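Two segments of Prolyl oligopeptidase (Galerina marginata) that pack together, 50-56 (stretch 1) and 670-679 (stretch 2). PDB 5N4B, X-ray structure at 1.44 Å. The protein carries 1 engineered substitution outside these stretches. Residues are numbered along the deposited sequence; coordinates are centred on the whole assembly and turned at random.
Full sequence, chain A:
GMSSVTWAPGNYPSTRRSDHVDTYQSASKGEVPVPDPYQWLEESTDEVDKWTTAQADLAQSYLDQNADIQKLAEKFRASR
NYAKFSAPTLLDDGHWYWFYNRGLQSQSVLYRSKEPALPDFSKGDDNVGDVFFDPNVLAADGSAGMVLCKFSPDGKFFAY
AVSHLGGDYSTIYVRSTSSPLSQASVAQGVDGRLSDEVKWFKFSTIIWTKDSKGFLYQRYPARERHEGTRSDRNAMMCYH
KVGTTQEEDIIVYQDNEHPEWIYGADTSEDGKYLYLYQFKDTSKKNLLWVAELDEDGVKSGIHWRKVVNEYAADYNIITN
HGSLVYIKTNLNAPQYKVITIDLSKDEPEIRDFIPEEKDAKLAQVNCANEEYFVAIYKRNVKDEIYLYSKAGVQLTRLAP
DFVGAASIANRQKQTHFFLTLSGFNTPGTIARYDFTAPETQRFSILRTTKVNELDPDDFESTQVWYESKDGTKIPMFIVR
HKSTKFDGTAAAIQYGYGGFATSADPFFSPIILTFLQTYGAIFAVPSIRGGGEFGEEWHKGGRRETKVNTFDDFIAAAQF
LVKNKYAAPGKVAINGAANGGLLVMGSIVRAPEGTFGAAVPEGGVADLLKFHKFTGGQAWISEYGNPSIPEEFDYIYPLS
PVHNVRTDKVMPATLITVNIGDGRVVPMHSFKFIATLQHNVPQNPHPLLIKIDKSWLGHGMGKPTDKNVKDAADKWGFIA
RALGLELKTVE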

# COMPACT_ATOMS: atom_id res chain seq x y z
N LYS A 50 -17.45 21.93 -14.53
CA LYS A 50 -18.70 21.60 -15.22
C LYS A 50 -18.63 20.19 -15.79
O LYS A 50 -19.61 19.43 -15.73
CB LYS A 50 -19.04 22.61 -16.31
CG LYS A 50 -19.55 23.95 -15.78
CD LYS A 50 -19.79 24.97 -16.90
CE LYS A 50 -20.11 26.36 -16.33
NZ LYS A 50 -20.31 27.39 -17.41
N TRP A 51 -17.49 19.84 -16.33
CA TRP A 51 -17.32 18.52 -16.93
C TRP A 51 -17.33 17.43 -15.87
O TRP A 51 -18.00 16.40 -16.03
CB TRP A 51 -16.04 18.47 -17.75
CG TRP A 51 -15.74 17.15 -18.44
CD1 TRP A 51 -16.14 16.76 -19.69
CD2 TRP A 51 -14.98 16.07 -17.92
NE1 TRP A 51 -15.68 15.49 -19.96
CE2 TRP A 51 -14.96 15.04 -18.88
CE3 TRP A 51 -14.33 15.86 -16.71
CZ2 TRP A 51 -14.30 13.83 -18.67
CZ3 TRP A 51 -13.69 14.66 -16.50
CH2 TRP A 51 -13.67 13.67 -17.48
N THR A 52 -16.60 17.62 -14.77
CA THR A 52 -16.59 16.59 -13.74
C THR A 52 -17.97 16.42 -13.11
O THR A 52 -18.36 15.30 -12.78
CB THR A 52 -15.54 16.84 -12.65
OG1 THR A 52 -15.78 18.10 -12.02
CG2 THR A 52 -14.14 16.85 -13.23
N THR A 53 -18.68 17.54 -12.91
CA THR A 53 -20.03 17.50 -12.37
C THR A 53 -20.95 16.75 -13.31
O THR A 53 -21.70 15.86 -12.88
CB THR A 53 -20.53 18.92 -12.12
OG1 THR A 53 -19.71 19.52 -11.12
CG2 THR A 53 -21.98 18.90 -11.64
N ALA A 54 -20.87 17.05 -14.62
CA ALA A 54 -21.69 16.35 -15.60
C ALA A 54 -21.38 14.85 -15.62
O ALA A 54 -22.29 14.01 -15.72
CB ALA A 54 -21.52 16.93 -17.01
N GLN A 55 -20.11 14.48 -15.53
CA GLN A 55 -19.78 13.06 -15.56
C GLN A 55 -20.27 12.37 -14.29
O GLN A 55 -20.82 11.27 -14.35
CB GLN A 55 -18.27 12.88 -15.65
CG GLN A 55 -17.61 13.26 -16.99
CD GLN A 55 -17.91 12.31 -18.14
OE1 GLN A 55 -18.46 11.22 -17.95
NE2 GLN A 55 -17.58 12.73 -19.30
N ALA A 56 -20.05 12.99 -13.14
CA ALA A 56 -20.43 12.38 -11.87
C ALA A 56 -21.95 12.25 -11.76
O ALA A 56 -22.44 11.21 -11.29
CB ALA A 56 -19.86 13.18 -10.70
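Stretch 2 (670-679) SFKFIATLQH

The most distinctive feature of this contact is a reciprocal pair of hydrogen bonds between two glutamine side chains, Q55 and Q678, whose amide groups meet head to head. Q55 NE2 donates to Q678 OE1 at 2.9 Å, and Q678 NE2 donates back to Q55 OE1 at 3.1 Å; both bonds are nearly straight, with N-H...acceptor angles of 164° and 166°. Each amide thus offers one donor and one acceptor to the other. The two side chains reach this arrangement differently: Q678 is extended about chi2 (t, 175°), whereas Q55 is folded, with chi1 and chi2 both m.

Stretch 2 is helical throughout, as is stretch 1, and both helices extend beyond the segments at each end. In stretch 2 the backbone follows the regular i to i+4 pattern, from I674 N to S670 O (2.9 Å) through to H679 N to A675 O (3.0 Å), and T676 OG1 adds a side-chain bond to K672 O at 2.7 Å. The N-to-C directions of the two helices make an angle of 65°, so they run neither parallel nor antiparallel, and the axes come no closer than 12.5 Å. So wide a separation leaves the contact to side chains; the nearest CA atoms of the register pairs, T52 with F671 and Q55 with I674, are still 8.5 and 9.6 Å apart. The surface buried is 265 Å² summed over both sides.

W51 makes the largest contribution to the contact, with 78 Å² covered by stretch 2. Its CA-to-CB bond points toward stretch 2, and with chi1 in t its indole reaches F671 and, about one turn on, the neighbouring I674 and A675. The six-membered ring of W51 directs its edge toward the face of F671 in an offset edge-to-face pair, with centroids 5.3 Å apart and planes at 66°; W51 CZ3 lies 3.7 Å from F671 CG. I674 meets the indole at its edge, near the ring plane, where I674 CG2 is 3.7 Å from W51 CH2. The methyl of A675 is more distant, its CB 4.3 Å from W51 CZ2. F671 also touches T52, with T52 CG2 3.9 Å from F671 CZ.

A water joins the apolar and polar parts of the contact. Water 1 accepts a hydrogen bond from W51 NE1 at 3.1 Å and donates one to Q678 OE1 at 2.7 Å, so this oxygen accepts from both the water and Q55 NE2. The indole nitrogen is thereby linked to the same glutamine that pairs with Q55.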

# COMPACT_ATOMS: atom_id res chain seq x y z
N SER A 670 -7.17 9.50 -15.50
CA SER A 670 -8.49 8.96 -15.72
C SER A 670 -9.38 9.90 -16.53
O SER A 670 -10.20 9.44 -17.33
CB SER A 670 -9.18 8.73 -14.39
OG SER A 670 -8.63 7.61 -13.73
N PHE A 671 -9.29 11.21 -16.29
CA PHE A 671 -10.12 12.15 -17.06
C PHE A 671 -9.82 12.06 -18.57
O PHE A 671 -10.75 12.00 -19.40
CB PHE A 671 -9.92 13.59 -16.60
CG PHE A 671 -10.34 13.90 -15.22
CD1 PHE A 671 -11.10 13.01 -14.45
CD2 PHE A 671 -9.97 15.12 -14.65
CE1 PHE A 671 -11.47 13.36 -13.14
CE2 PHE A 671 -10.34 15.45 -13.37
CZ PHE A 671 -11.08 14.56 -12.62
N LYS A 672 -8.55 12.05 -18.93
CA LYS A 672 -8.21 11.93 -20.33
C LYS A 672 -8.67 10.59 -20.88
O LYS A 672 -9.16 10.50 -22.01
CB LYS A 672 -6.72 12.09 -20.56
CG LYS A 672 -6.19 13.50 -20.36
CD LYS A 672 -4.73 13.56 -20.83
CE LYS A 672 -4.16 14.87 -20.50
NZ LYS A 672 -2.76 14.85 -20.91
N PHE A 673 -8.49 9.52 -20.11
CA PHE A 673 -8.87 8.21 -20.61
C PHE A 673 -10.36 8.14 -20.89
O PHE A 673 -10.78 7.69 -21.96
CB PHE A 673 -8.37 7.09 -19.70
CG PHE A 673 -8.59 5.72 -20.25
CD1 PHE A 673 -7.86 5.31 -21.36
CD2 PHE A 673 -9.54 4.90 -19.72
CE1 PHE A 673 -8.03 4.05 -21.88
CE2 PHE A 673 -9.73 3.61 -20.25
CZ PHE A 673 -8.97 3.22 -21.35
N ILE A 674 -11.20 8.58 -19.94
CA ILE A 674 -12.65 8.47 -20.12
C ILE A 674 -13.11 9.41 -21.24
O ILE A 674 -13.99 9.05 -22.04
CB ILE A 674 -13.43 8.66 -18.82
CG1 ILE A 674 -14.89 8.18 -18.93
CG2 ILE A 674 -13.40 10.10 -18.40
CD1 ILE A 674 -15.03 6.70 -19.20
N ALA A 675 -12.52 10.59 -21.35
CA ALA A 675 -12.90 11.48 -22.45
C ALA A 675 -12.56 10.87 -23.80
O ALA A 675 -13.31 11.00 -24.77
CB ALA A 675 -12.21 12.83 -22.26
N THR A 676 -11.42 10.18 -23.87
CA THR A 676 -10.99 9.53 -25.10
C THR A 676 -11.88 8.34 -25.43
O THR A 676 -12.25 8.13 -26.59
CB THR A 676 -9.51 9.14 -24.95
OG1 THR A 676 -8.73 10.32 -24.71
CG2 THR A 676 -8.97 8.51 -26.19
N LEU A 677 -12.26 7.54 -24.44
CA LEU A 677 -13.20 6.46 -24.69
C LEU A 677 -14.51 7.01 -25.22
O LEU A 677 -15.06 6.49 -26.19
CB LEU A 677 -13.48 5.68 -23.41
CG LEU A 677 -12.45 4.70 -22.87
CD1 LEU A 677 -12.96 4.08 -21.59
CD2 LEU A 677 -12.16 3.64 -23.92
N GLN A 678 -15.06 8.01 -24.54
CA GLN A 678 -16.36 8.56 -24.93
C GLN A 678 -16.33 9.22 -26.28
O GLN A 678 -17.35 9.21 -26.96
CB GLN A 678 -16.91 9.50 -23.84
CG GLN A 678 -17.22 8.80 -22.52
CD GLN A 678 -17.65 9.77 -21.41
OE1 GLN A 678 -17.63 11.01 -21.58
NE2 GLN A 678 -18.04 9.23 -20.25
N HIS A 679 -15.18 9.73 -26.70
CA HIS A 679 -15.05 10.30 -28.04
C HIS A 679 -14.95 9.22 -29.11
O HIS A 679 -15.47 9.38 -30.22
CB HIS A 679 -13.79 11.14 -28.09
CG HIS A 679 -13.43 11.57 -29.46
ND1 HIS A 679 -14.11 12.56 -30.13
CD2 HIS A 679 -12.43 11.18 -30.28
CE1 HIS A 679 -13.56 12.74 -31.31
NE2 HIS A 679 -12.53 11.92 -31.43
O HOH W 1 -15.84 13.06 -21.90